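Local structure of 2-polyprenyl-6-methoxyphenol hydroxylase-like FAD-dependent oxidoreductase (Streptomyces sp. NRRL 11266, 6UI5) at residues Leu17-Ala22 and Ile105-Glu110; Glu52-Arg57 and Ala61-Gly66; Val386-Glu391 and Gly480-Asp485; Arg405-Val410 and Met419-Thr424. The protein binds flavin-adenine dinucleotide and belongs to a family of FAD-dependent oxidoreductases that join a Rossmann-type nucleotide-binding domain to a C-terminal thioredoxin-like domain. All blocks are in the same frame, centred on the assembly; numbering follows the deposited sequence.

Contact 1 of 4, residues Leu17-Ala22 and Ile105-Glu110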
loop_
_atom_site.group_PDB
_atom_site.type_symbol
_atom_site.label_atom_id
_atom_site.label_comp_id
_atom_site.label_asym_id
_atom_site.label_seq_id
_atom_site.Cartn_x
_atom_site.Cartn_y
_atom_site.Cartn_z
ATOM N N LEU A 17 -11.798 22.469 22.933
ATOM C CA LEU A 17 -12.596 21.691 23.875
ATOM C C LEU A 17 -13.244 22.590 24.910
ATOM O O LEU A 17 -14.436 22.448 25.207
ATOM C CB LEU A 17 -11.725 20.613 24.542
ATOM C CG LEU A 17 -12.262 19.869 25.760
ATOM C CD1 LEU A 17 -13.523 19.043 25.358
ATOM C CD2 LEU A 17 -11.168 18.929 26.290
ATOM N N ALA A 18 -12.473 23.528 25.464
ATOM C CA ALA A 18 -13.041 24.462 26.427
ATOM C C ALA A 18 -14.236 25.172 25.829
ATOM O O ALA A 18 -15.219 25.451 26.529
ATOM C CB ALA A 18 -11.993 25.488 26.895
ATOM N N CYS A 19 -14.183 25.464 24.528
ATOM C CA CYS A 19 -15.373 25.992 23.864
ATOM C C CYS A 19 -16.494 24.955 23.829
ATOM O O CYS A 19 -17.654 25.273 24.142
ATOM C CB CYS A 19 -15.033 26.460 22.458
ATOM S SG CYS A 19 -14.022 27.932 22.405
ATOM N N GLU A 20 -16.174 23.704 23.441
ATOM C CA GLU A 20 -17.203 22.659 23.438
ATOM C C GLU A 20 -17.802 22.467 24.833
ATOM O O GLU A 20 -18.978 22.102 24.964
ATOM C CB GLU A 20 -16.635 21.328 22.955
ATOM C CG GLU A 20 -16.145 21.208 21.474
ATOM C CD GLU A 20 -17.194 21.544 20.387
ATOM O OE1 GLU A 20 -16.838 22.260 19.419
ATOM O OE2 GLU A 20 -18.356 21.075 20.468
ATOM N N LEU A 21 -17.018 22.714 25.889
ATOM C CA LEU A 21 -17.548 22.532 27.236
ATOM C C LEU A 21 -18.355 23.749 27.691
ATOM O O LEU A 21 -19.380 23.600 28.374
ATOM C CB LEU A 21 -16.412 22.244 28.212
ATOM C CG LEU A 21 -15.683 20.907 28.069
ATOM C CD1 LEU A 21 -14.494 20.773 29.058
ATOM C CD2 LEU A 21 -16.675 19.792 28.278
ATOM N N ALA A 22 -17.927 24.948 27.291
ATOM C CA ALA A 22 -18.519 26.183 27.793
ATOM C C ALA A 22 -19.770 26.563 27.024
ATOM O O ALA A 22 -20.688 27.162 27.596
ATOM C CB ALA A 22 -17.513 27.328 27.712
ATOM N N ILE A 105 -9.523 31.585 21.189
ATOM C CA ILE A 105 -9.383 32.315 22.446
ATOM C C ILE A 105 -10.526 33.307 22.600
ATOM O O ILE A 105 -11.101 33.456 23.685
ATOM C CB ILE A 105 -8.011 33.016 22.528
ATOM C CG1 ILE A 105 -6.866 31.999 22.555
ATOM C CG2 ILE A 105 -7.979 33.945 23.741
ATOM C CD1 ILE A 105 -5.477 32.642 22.348
ATOM N N ASP A 106 -10.880 33.999 21.515
ATOM C CA ASP A 106 -12.010 34.922 21.577
ATOM C C ASP A 106 -13.288 34.198 21.959
ATOM O O ASP A 106 -13.975 34.589 22.911
ATOM C CB ASP A 106 -12.193 35.629 20.243
ATOM C CG ASP A 106 -11.239 36.779 20.063
ATOM O OD1 ASP A 106 -10.526 37.149 21.027
ATOM O OD2 ASP A 106 -11.206 37.315 18.937
ATOM N N ARG A 107 -13.626 33.130 21.222
ATOM C CA ARG A 107 -14.864 32.408 21.507
ATOM C C ARG A 107 -14.856 31.850 22.920
ATOM O O ARG A 107 -15.895 31.850 23.597
ATOM C CB ARG A 107 -15.083 31.283 20.499
ATOM C CG ARG A 107 -16.235 30.371 20.866
ATOM C CD ARG A 107 -17.553 31.071 20.641
ATOM N NE ARG A 107 -17.661 31.505 19.257
ATOM C CZ ARG A 107 -18.235 30.794 18.286
ATOM N NH1 ARG A 107 -18.799 29.583 18.535
ATOM N NH2 ARG A 107 -18.235 31.310 17.057
ATOM N N ALA A 108 -13.686 31.423 23.402
ATOM C CA ALA A 108 -13.608 30.881 24.753
ATOM C C ALA A 108 -13.946 31.945 25.797
ATOM O O ALA A 108 -14.716 31.686 26.736
ATOM C CB ALA A 108 -12.219 30.292 24.995
ATOM N N VAL A 109 -13.390 33.155 25.651
ATOM C CA VAL A 109 -13.575 34.111 26.732
ATOM C C VAL A 109 -15.023 34.574 26.762
ATOM O O VAL A 109 -15.587 34.764 27.844
ATOM C CB VAL A 109 -12.563 35.286 26.667
ATOM C CG1 VAL A 109 -11.139 34.750 26.579
ATOM C CG2 VAL A 109 -12.847 36.259 25.534
ATOM N N GLU A 110 -15.678 34.690 25.605
ATOM C CA GLU A 110 -17.079 35.121 25.630
ATOM C C GLU A 110 -18.017 34.029 26.130
ATOM O O GLU A 110 -19.029 34.345 26.767
ATOM C CB GLU A 110 -17.537 35.602 24.257
ATOM C CG GLU A 110 -17.305 34.635 23.151
ATOM C CD GLU A 110 -16.980 35.346 21.861
ATOM O OE1 GLU A 110 -17.443 34.894 20.786
ATOM O OE2 GLU A 110 -16.260 36.366 21.931
#
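Two helices of the Rossmann-type FAD-binding domain, 12-22 and 97-110, come together where Cys19 presses against Arg107 and Ala108. The backbones are close here, with the CA atoms of Cys19 and Ala108 only 5.3 Å apart. The sulfur of Cys19 makes the contact. With chi1 at -70°, Cys19 SG lies beside its own backbone N and reaches across to the second helix, where it sits 3.6 Å from Arg107 CG and 3.9 Å from Ala108 CB. Cys19 SG also comes to 3.6 Å from Ala108 N, but as a van der Waals neighbour: no hydrogen bond joins the segments. Helix 12-22 is the one that follows the first strand, 5-8, and a glycine pattern of the GxGxxG kind (Gly9, Gly11, Gly14), consistent with a dinucleotide-binding turn; the side chain of Cys19 itself is about 13 Å from the FAD. Leu17 and Leu21 turn the other way, onto strand 5-8 and helix 295-316. Arg107 offers the sulfur its aliphatic root, then bends at chi2 and chi3 so that NH1 can hydrogen-bond to Arg57 O, while Arg107 NE makes a long salt bridge of 3.7 Å to Glu110 OE1.

Contact 2 of 4, residues Glu52-Arg57 and Ala61-Gly66; sequences EMLDQR and AGLREG
Arg64 and Asp55 form a salt bridge in which the guanidinium comes end-on, using NH1 and NH2. Asp55 OD2 takes two hydrogen bonds, from Arg64 NH2 at 3.1 Å and from Arg64 NH1 at 3.1 Å, and lies in the guanidinium plane. Asp55 OD1 accepts a third, 3.0 Å from Arg64 NH2, and lies 30° out of that plane. The grip is twisted rather than flat: the two planes stand 58° apart; NH2 meets the syn lone pair of each oxygen, and NH1 approaches OD2 from above the carboxylate plane. A bend at chi3 (-72°) turns the head of Arg64 to meet the aspartate. NH1 has a second acidic partner in Glu90, and Lys409 makes a weak, long ion pair with Asp55 OD2. Arg64 and, weakly, Lys409 would tend to favour the charged form of Asp55, although Glu90 shares both cations. Beside the ions, Leu54 CD1 touches Leu63 CD1 at 4.2 Å, methyl to methyl. The contact thus folds the loop that leads to strand 69-75 back onto helix 48-55, in the FAD-binding domain, and both leucines rest on Leu100 of helix 97-110.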
loop_
_atom_site.group_PDB
_atom_site.type_symbol
_atom_site.label_atom_id
_atom_site.label_comp_id
_atom_site.label_asym_id
_atom_site.label_seq_id
_atom_site.Cartn_x
_atom_site.Cartn_y
_atom_site.Cartn_z
ATOM N N GLU A 52 -15.048 21.739 8.254
ATOM C CA GLU A 52 -16.435 21.368 8.603
ATOM C C GLU A 52 -16.665 21.427 10.113
ATOM O O GLU A 52 -17.679 21.961 10.571
ATOM C CB GLU A 52 -16.839 19.967 8.074
ATOM C CG GLU A 52 -16.291 19.508 6.705
ATOM C CD GLU A 52 -16.716 18.050 6.289
ATOM O OE1 GLU A 52 -17.082 17.882 5.101
ATOM O OE2 GLU A 52 -16.700 17.092 7.123
ATOM N N MET A 53 -15.725 20.891 10.905
ATOM C CA MET A 53 -15.878 20.929 12.359
ATOM C C MET A 53 -15.894 22.348 12.903
ATOM O O MET A 53 -16.552 22.608 13.916
ATOM C CB MET A 53 -14.753 20.160 13.039
ATOM C CG MET A 53 -14.865 18.683 12.851
ATOM S SD MET A 53 -13.629 17.862 13.828
ATOM C CE MET A 53 -12.299 17.715 12.615
ATOM N N LEU A 54 -15.151 23.270 12.277
ATOM C CA LEU A 54 -15.213 24.660 12.719
ATOM C C LEU A 54 -16.474 25.339 12.207
ATOM O O LEU A 54 -16.996 26.244 12.869
ATOM C CB LEU A 54 -13.976 25.444 12.265
ATOM C CG LEU A 54 -12.568 25.087 12.747
ATOM C CD1 LEU A 54 -11.496 25.837 11.934
ATOM C CD2 LEU A 54 -12.410 25.468 14.181
ATOM N N ASP A 55 -16.977 24.908 11.043
ATOM C CA ASP A 55 -18.230 25.455 10.521
ATOM C C ASP A 55 -19.389 25.160 11.462
ATOM O O ASP A 55 -20.273 25.997 11.657
ATOM C CB ASP A 55 -18.516 24.885 9.139
ATOM C CG ASP A 55 -18.342 25.898 8.051
ATOM O OD1 ASP A 55 -18.364 27.114 8.359
ATOM O OD2 ASP A 55 -18.203 25.480 6.882
ATOM N N GLN A 56 -19.385 23.978 12.072
ATOM C CA GLN A 56 -20.398 23.601 13.047
ATOM C C GLN A 56 -20.503 24.573 14.213
ATOM O O GLN A 56 -21.467 24.478 14.987
ATOM C CB GLN A 56 -20.085 22.179 13.544
ATOM C CG GLN A 56 -20.488 21.112 12.510
ATOM C CD GLN A 56 -20.055 19.730 12.891
ATOM O OE1 GLN A 56 -20.036 18.847 12.030
ATOM N NE2 GLN A 56 -19.678 19.520 14.188
ATOM N N ARG A 57 -19.550 25.506 14.368
ATOM C CA ARG A 57 -19.615 26.438 15.485
ATOM C C ARG A 57 -19.440 27.879 15.014
ATOM O O ARG A 57 -19.110 28.774 15.824
ATOM C CB ARG A 57 -18.577 26.041 16.542
ATOM C CG ARG A 57 -18.646 24.533 16.839
ATOM C CD ARG A 57 -19.533 24.217 18.025
ATOM N NE ARG A 57 -19.543 22.790 18.377
ATOM C CZ ARG A 57 -20.491 21.947 17.991
ATOM N NH1 ARG A 57 -21.520 22.400 17.262
ATOM N NH2 ARG A 57 -20.408 20.673 18.379
ATOM N N ALA A 61 -16.213 30.604 8.546
ATOM C CA ALA A 61 -16.379 31.844 7.815
ATOM C C ALA A 61 -15.650 32.947 8.568
ATOM O O ALA A 61 -15.754 33.066 9.801
ATOM C CB ALA A 61 -17.857 32.199 7.644
ATOM N N GLY A 62 -14.879 33.720 7.824
ATOM C CA GLY A 62 -14.134 34.804 8.432
ATOM C C GLY A 62 -12.673 34.439 8.402
ATOM O O GLY A 62 -11.831 35.209 7.939
ATOM N N LEU A 63 -12.379 33.227 8.865
ATOM C CA LEU A 63 -11.089 32.628 8.570
ATOM C C LEU A 63 -10.930 32.337 7.081
ATOM O O LEU A 63 -9.801 32.301 6.578
ATOM C CB LEU A 63 -10.923 31.348 9.370
ATOM C CG LEU A 63 -10.712 31.392 10.884
ATOM C CD1 LEU A 63 -10.665 29.953 11.351
ATOM C CD2 LEU A 63 -9.410 32.089 11.260
ATOM N N ARG A 64 -12.038 32.114 6.358
ATOM C CA ARG A 64 -11.928 31.708 4.959
ATOM C C ARG A 64 -11.669 32.902 4.032
ATOM O O ARG A 64 -10.846 32.805 3.114
ATOM C CB ARG A 64 -13.189 30.939 4.531
ATOM C CG ARG A 64 -13.127 29.427 4.790
ATOM C CD ARG A 64 -14.200 28.584 3.994
ATOM N NE ARG A 64 -15.544 28.779 4.530
ATOM C CZ ARG A 64 -16.222 27.877 5.226
ATOM N NH1 ARG A 64 -15.716 26.671 5.433
ATOM N NH2 ARG A 64 -17.420 28.190 5.701
ATOM N N GLU A 65 -12.342 34.034 4.254
ATOM C CA GLU A 65 -12.263 35.139 3.304
ATOM C C GLU A 65 -10.835 35.635 3.173
ATOM O O GLU A 65 -10.116 35.774 4.166
ATOM C CB GLU A 65 -13.167 36.301 3.730
ATOM C CG GLU A 65 -12.895 37.639 3.002
ATOM C CD GLU A 65 -13.531 37.720 1.616
ATOM O OE1 GLU A 65 -14.123 36.716 1.162
ATOM O OE2 GLU A 65 -13.441 38.793 0.982
ATOM N N GLY A 66 -10.428 35.892 1.926
ATOM C CA GLY A 66 -9.131 36.453 1.621
ATOM C C GLY A 66 -7.988 35.463 1.553
ATOM O O GLY A 66 -6.908 35.819 1.055
#

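Contact 3 of 4, residues Val386-Glu391 and Gly480-Asp485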
loop_
_atom_site.group_PDB
_atom_site.type_symbol
_atom_site.label_atom_id
_atom_site.label_comp_id
_atom_site.label_asym_id
_atom_site.label_seq_id
_atom_site.Cartn_x
_atom_site.Cartn_y
_atom_site.Cartn_z
ATOM N N VAL A 386 -17.052 6.961 12.032
ATOM C CA VAL A 386 -17.288 6.436 13.383
ATOM C C VAL A 386 -18.143 5.178 13.271
ATOM O O VAL A 386 -19.185 5.198 12.585
ATOM C CB VAL A 386 -17.972 7.493 14.249
ATOM C CG1 VAL A 386 -18.686 6.843 15.449
ATOM C CG2 VAL A 386 -16.954 8.578 14.691
ATOM N N PRO A 387 -17.747 4.067 13.886
ATOM C CA PRO A 387 -18.507 2.823 13.709
ATOM C C PRO A 387 -19.887 2.931 14.355
ATOM O O PRO A 387 -20.020 3.285 15.532
ATOM C CB PRO A 387 -17.629 1.770 14.395
ATOM C CG PRO A 387 -16.777 2.540 15.364
ATOM C CD PRO A 387 -16.575 3.900 14.771
ATOM N N ILE A 388 -20.920 2.640 13.568
ATOM C CA ILE A 388 -22.305 2.776 14.014
ATOM C C ILE A 388 -22.949 1.403 13.890
ATOM O O ILE A 388 -23.078 0.872 12.778
ATOM C CB ILE A 388 -23.082 3.821 13.193
ATOM C CG1 ILE A 388 -22.466 5.220 13.310
ATOM C CG2 ILE A 388 -24.577 3.815 13.579
ATOM C CD1 ILE A 388 -22.836 5.979 14.564
ATOM N N ALA A 389 -23.332 0.814 15.022
ATOM C CA ALA A 389 -24.095 -0.429 15.033
ATOM C C ALA A 389 -24.994 -0.444 16.261
ATOM O O ALA A 389 -24.692 0.181 17.280
ATOM C CB ALA A 389 -23.193 -1.654 15.044
ATOM N N TYR A 390 -26.102 -1.160 16.160
ATOM C CA TYR A 390 -27.067 -1.221 17.243
ATOM C C TYR A 390 -27.498 -2.661 17.440
ATOM O O TYR A 390 -27.498 -3.458 16.490
ATOM C CB TYR A 390 -28.292 -0.326 16.959
ATOM C CG TYR A 390 -27.928 1.116 16.707
ATOM C CD1 TYR A 390 -27.504 1.924 17.748
ATOM C CD2 TYR A 390 -27.992 1.664 15.427
ATOM C CE1 TYR A 390 -27.165 3.234 17.534
ATOM C CE2 TYR A 390 -27.660 2.974 15.199
ATOM C CZ TYR A 390 -27.234 3.762 16.266
ATOM O OH TYR A 390 -26.880 5.093 16.100
ATOM N N GLU A 391 -27.846 -3.004 18.679
ATOM C CA GLU A 391 -28.325 -4.353 18.937
ATOM C C GLU A 391 -29.636 -4.584 18.199
ATOM O O GLU A 391 -30.491 -3.693 18.122
ATOM C CB GLU A 391 -28.514 -4.591 20.440
ATOM C CG GLU A 391 -27.350 -5.322 21.156
ATOM C CD GLU A 391 -26.704 -6.461 20.335
ATOM O OE1 GLU A 391 -27.382 -7.107 19.504
ATOM O OE2 GLU A 391 -25.496 -6.718 20.524
ATOM N N GLY A 480 -31.393 3.756 3.743
ATOM C CA GLY A 480 -31.319 2.310 3.680
ATOM C C GLY A 480 -32.657 1.750 4.131
ATOM O O GLY A 480 -33.715 2.259 3.741
ATOM N N GLY A 481 -32.629 0.740 4.987
ATOM C CA GLY A 481 -33.842 0.118 5.464
ATOM C C GLY A 481 -34.337 0.588 6.808
ATOM O O GLY A 481 -35.343 0.064 7.291
ATOM N N TRP A 482 -33.672 1.562 7.428
ATOM C CA TRP A 482 -34.004 1.929 8.799
ATOM C C TRP A 482 -35.200 2.869 8.835
ATOM O O TRP A 482 -35.520 3.551 7.857
ATOM C CB TRP A 482 -32.787 2.588 9.506
ATOM C CG TRP A 482 -31.638 1.664 9.656
ATOM C CD1 TRP A 482 -31.575 0.363 9.232
ATOM C CD2 TRP A 482 -30.367 1.959 10.237
ATOM N NE1 TRP A 482 -30.344 -0.169 9.529
ATOM C CE2 TRP A 482 -29.584 0.788 10.141
ATOM C CE3 TRP A 482 -29.811 3.101 10.839
ATOM C CZ2 TRP A 482 -28.281 0.720 10.629
ATOM C CZ3 TRP A 482 -28.511 3.031 11.322
ATOM C CH2 TRP A 482 -27.761 1.849 11.213
ATOM N N GLY A 483 -35.859 2.916 9.979
ATOM C CA GLY A 483 -37.076 3.693 10.124
ATOM C C GLY A 483 -37.241 4.111 11.537
ATOM O O GLY A 483 -36.255 4.288 12.256
ATOM N N GLN A 484 -38.499 4.269 11.955
ATOM C CA GLN A 484 -38.772 4.953 13.209
ATOM C C GLN A 484 -38.280 4.161 14.419
ATOM O O GLN A 484 -37.949 4.759 15.452
ATOM C CB GLN A 484 -40.261 5.278 13.311
ATOM C CG GLN A 484 -40.601 6.343 14.350
ATOM C CD GLN A 484 -40.055 7.736 13.989
ATOM O OE1 GLN A 484 -39.850 8.044 12.817
ATOM N NE2 GLN A 484 -39.820 8.558 14.989
ATOM N N ASP A 485 -38.178 2.836 14.315
ATOM C CA ASP A 485 -37.745 2.089 15.494
ATOM C C ASP A 485 -36.226 2.145 15.665
ATOM O O ASP A 485 -35.733 2.258 16.793
ATOM C CB ASP A 485 -38.236 0.635 15.434
ATOM C CG ASP A 485 -37.898 -0.153 16.704
ATOM O OD1 ASP A 485 -37.720 0.464 17.780
ATOM O OD2 ASP A 485 -37.772 -1.389 16.627
#
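Trp482 brings the 480-485 segment into contact with Ile388 and Tyr390. Gly480 and Gly481 carry the chain away from strand 474-477, and the indole of the next residue then extends towards the 386-391 segment. The six-membered ring does the touching. Trp482 CZ3 is 4.0 Å and Trp482 CH2 4.1 Å from Tyr390 CE2. The pair is an offset edge-to-face stack, the edge of Tyr390 turned toward the face of Trp482, with the centroids of the two six-membered rings 6.0 Å apart and the planes at 67°. Ile388 approaches differently: Ile388 CG2 meets the edge of the indole, near its plane, 4.4 Å from Trp482 CH2. Gly483 follows at the N-cap of helix 484-495, where its N is hydrogen-bonded to Glu486 OE2, and Gln484 begins the helix with NE2 held by Glu444. Further along that helix Thr489, Ala490 and Thr493 pack on Tyr390, while Tyr390 OH is hydrogen-bonded to Ala475 O. The link between the segments, which joins the long loop after helix 369-379 to the start of helix 484-495, is therefore apolar and aromatic; no hydrogen bond crosses it, and the tyrosine's hydroxyl is satisfied by Ala475 O, outside the two segments.

Contact 4 of 4, residues Arg405-Val410 and Met419-Thr424; sequences RRLPKV and MGVAET
Val410 and Gly420 are the closest backbone pair, with CA atoms 5.8 Å apart, and beside them runs a weak backbone hydrogen bond, Val421 N to Val410 O, 3.3 Å long and bent to 132° at the hydrogen. They stand at the open end of the beta hairpin made by strands 411-414 and 417-420, in the C-terminal region of the thioredoxin clan. The same carbonyl oxygen receives a CA-H...O contact, with Val410 O 3.6 Å from Gly420 CA, so it is shared by two poor donors. Just before it, the chain makes an inverse gamma turn centred on Lys409. Val421 is the side chain that carries the contact. With chi1 at 64°, Val421 CG1 sits between the backbone N and the carbonyl carbon, which turns the two methyls to different neighbours: Val421 CG2 goes to Leu407 CD1 at 3.8 Å, and Val421 CG1 lies 3.5 Å from Pro408 O and 4.3 Å from Val410 CG2. The leucine and valine side chains meet at about a right angle. Around them Leu466 and Leu468 of strand 465-468 pack on Leu407, and Leu433 of strand 430-434 on Val421, which places the cluster against the mixed sheet. Gly420 N donates to Glu423 OE1 at 2.9 Å, lying above the plane of that carboxylate. Val421 O accepts both Thr424 N and Thr424 OG1, with Thr424 OG1 3.0 Å from Val421 O, in the carbonyl plane at a C=O...donor angle of 158°.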
loop_
_atom_site.group_PDB
_atom_site.type_symbol
_atom_site.label_atom_id
_atom_site.label_comp_id
_atom_site.label_asym_id
_atom_site.label_seq_id
_atom_site.Cartn_x
_atom_site.Cartn_y
_atom_site.Cartn_z
ATOM N N ARG A 405 -20.353 9.673 9.747
ATOM C CA ARG A 405 -19.578 10.775 9.180
ATOM C C ARG A 405 -20.362 12.066 9.183
ATOM O O ARG A 405 -21.593 12.071 9.170
ATOM C CB ARG A 405 -19.129 10.489 7.747
ATOM C CG ARG A 405 -18.311 9.247 7.770
ATOM C CD ARG A 405 -17.403 9.058 6.646
ATOM N NE ARG A 405 -17.623 7.698 6.165
ATOM C CZ ARG A 405 -16.840 7.071 5.307
ATOM N NH1 ARG A 405 -17.132 5.822 4.918
ATOM N NH2 ARG A 405 -15.745 7.679 4.856
ATOM N N ARG A 406 -19.627 13.163 9.219
ATOM C CA ARG A 406 -20.251 14.460 9.042
ATOM C C ARG A 406 -20.669 14.611 7.583
ATOM O O ARG A 406 -19.971 14.174 6.665
ATOM C CB ARG A 406 -19.289 15.589 9.473
ATOM C CG ARG A 406 -19.040 15.681 11.022
ATOM C CD ARG A 406 -17.908 16.660 11.346
ATOM N NE ARG A 406 -16.972 16.574 10.245
ATOM C CZ ARG A 406 -15.843 15.901 10.287
ATOM N NH1 ARG A 406 -15.476 15.307 11.420
ATOM N NH2 ARG A 406 -15.077 15.844 9.202
ATOM N N LEU A 407 -21.815 15.242 7.377
ATOM C CA LEU A 407 -22.408 15.364 6.061
ATOM C C LEU A 407 -21.576 16.242 5.109
ATOM O O LEU A 407 -20.747 17.057 5.544
ATOM C CB LEU A 407 -23.801 15.954 6.205
ATOM C CG LEU A 407 -24.811 14.964 6.754
ATOM C CD1 LEU A 407 -26.071 15.741 7.081
ATOM C CD2 LEU A 407 -25.090 13.885 5.678
ATOM N N PRO A 408 -21.812 16.110 3.798
ATOM C CA PRO A 408 -21.139 16.978 2.820
ATOM C C PRO A 408 -21.669 18.407 2.820
ATOM O O PRO A 408 -22.756 18.713 3.325
ATOM C CB PRO A 408 -21.429 16.299 1.474
ATOM C CG PRO A 408 -21.891 14.904 1.818
ATOM C CD PRO A 408 -22.558 15.013 3.147
ATOM N N LYS A 409 -20.872 19.295 2.219
ATOM C CA LYS A 409 -21.173 20.722 2.270
ATOM C C LYS A 409 -22.335 21.020 1.334
ATOM O O LYS A 409 -22.140 21.291 0.145
ATOM C CB LYS A 409 -19.932 21.557 1.916
ATOM C CG LYS A 409 -20.182 23.058 1.786
ATOM C CD LYS A 409 -18.904 23.885 1.832
ATOM C CE LYS A 409 -18.535 24.251 3.262
ATOM N NZ LYS A 409 -18.139 25.705 3.389
ATOM N N VAL A 410 -23.552 20.937 1.846
ATOM C CA VAL A 410 -24.727 21.170 1.017
ATOM C C VAL A 410 -25.537 22.270 1.664
ATOM O O VAL A 410 -25.536 22.436 2.887
ATOM C CB VAL A 410 -25.607 19.902 0.801
ATOM C CG1 VAL A 410 -24.907 18.901 -0.116
ATOM C CG2 VAL A 410 -25.994 19.243 2.130
ATOM N N MET A 419 -28.953 27.904 4.862
ATOM C CA MET A 419 -27.732 27.746 5.640
ATOM C C MET A 419 -27.061 26.455 5.190
ATOM O O MET A 419 -27.703 25.594 4.591
ATOM C CB MET A 419 -28.019 27.691 7.142
ATOM C CG MET A 419 -28.472 26.314 7.596
ATOM S SD MET A 419 -29.543 26.336 9.041
ATOM C CE MET A 419 -28.383 26.569 10.374
ATOM N N GLY A 420 -25.757 26.336 5.461
ATOM C CA GLY A 420 -25.087 25.072 5.257
ATOM C C GLY A 420 -25.431 24.114 6.375
ATOM O O GLY A 420 -25.852 24.520 7.456
ATOM N N VAL A 421 -25.275 22.811 6.122
ATOM C CA VAL A 421 -25.788 21.856 7.098
ATOM C C VAL A 421 -24.947 21.855 8.374
ATOM O O VAL A 421 -25.487 21.661 9.472
ATOM C CB VAL A 421 -25.911 20.450 6.481
ATOM C CG1 VAL A 421 -24.547 19.897 6.088
ATOM C CG2 VAL A 421 -26.626 19.506 7.465
ATOM N N ALA A 422 -23.634 22.105 8.277
ATOM C CA ALA A 422 -22.844 22.200 9.505
ATOM C C ALA A 422 -23.370 23.297 10.427
ATOM O O ALA A 422 -23.272 23.171 11.652
ATOM C CB ALA A 422 -21.356 22.434 9.196
ATOM N N GLU A 423 -23.965 24.352 9.873
ATOM C CA GLU A 423 -24.503 25.421 10.716
ATOM C C GLU A 423 -25.656 24.982 11.641
ATOM O O GLU A 423 -25.883 25.645 12.666
ATOM C CB GLU A 423 -24.967 26.586 9.837
ATOM C CG GLU A 423 -23.864 27.150 8.948
ATOM C CD GLU A 423 -24.357 28.267 8.021
ATOM O OE1 GLU A 423 -24.060 28.204 6.807
ATOM O OE2 GLU A 423 -25.042 29.205 8.501
ATOM N N THR A 424 -26.401 23.907 11.316
ATOM C CA THR A 424 -27.528 23.527 12.172
ATOM C C THR A 424 -27.065 23.018 13.525
ATOM O O THR A 424 -27.819 23.094 14.501
ATOM C CB THR A 424 -28.406 22.444 11.517
ATOM O OG1 THR A 424 -27.675 21.216 11.416
ATOM C CG2 THR A 424 -28.884 22.864 10.149
#

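From the N terminus, contact 1 opens at 17-22, and inside the loop it will close lies contact 2, which opens at 52-57 and closes a short loop at 61-66; contact 1 closes at 105-110. Much later contact 3 opens at 386-391 and encloses contact 4, which opens at 405-410 and closes at 419-424 before 480-485 closes contact 3. The two nested pairs follow in series and nothing crosses. Contacts 1 and 2 are joined by the salt bridge from Glu20 to Arg57. Contact 2 reaches contact 4 through Glu52 and Arg406, tying the FAD-binding domain to the C-terminal region. Contacts 3 and 4 stay about 5 Å apart at their nearest atoms.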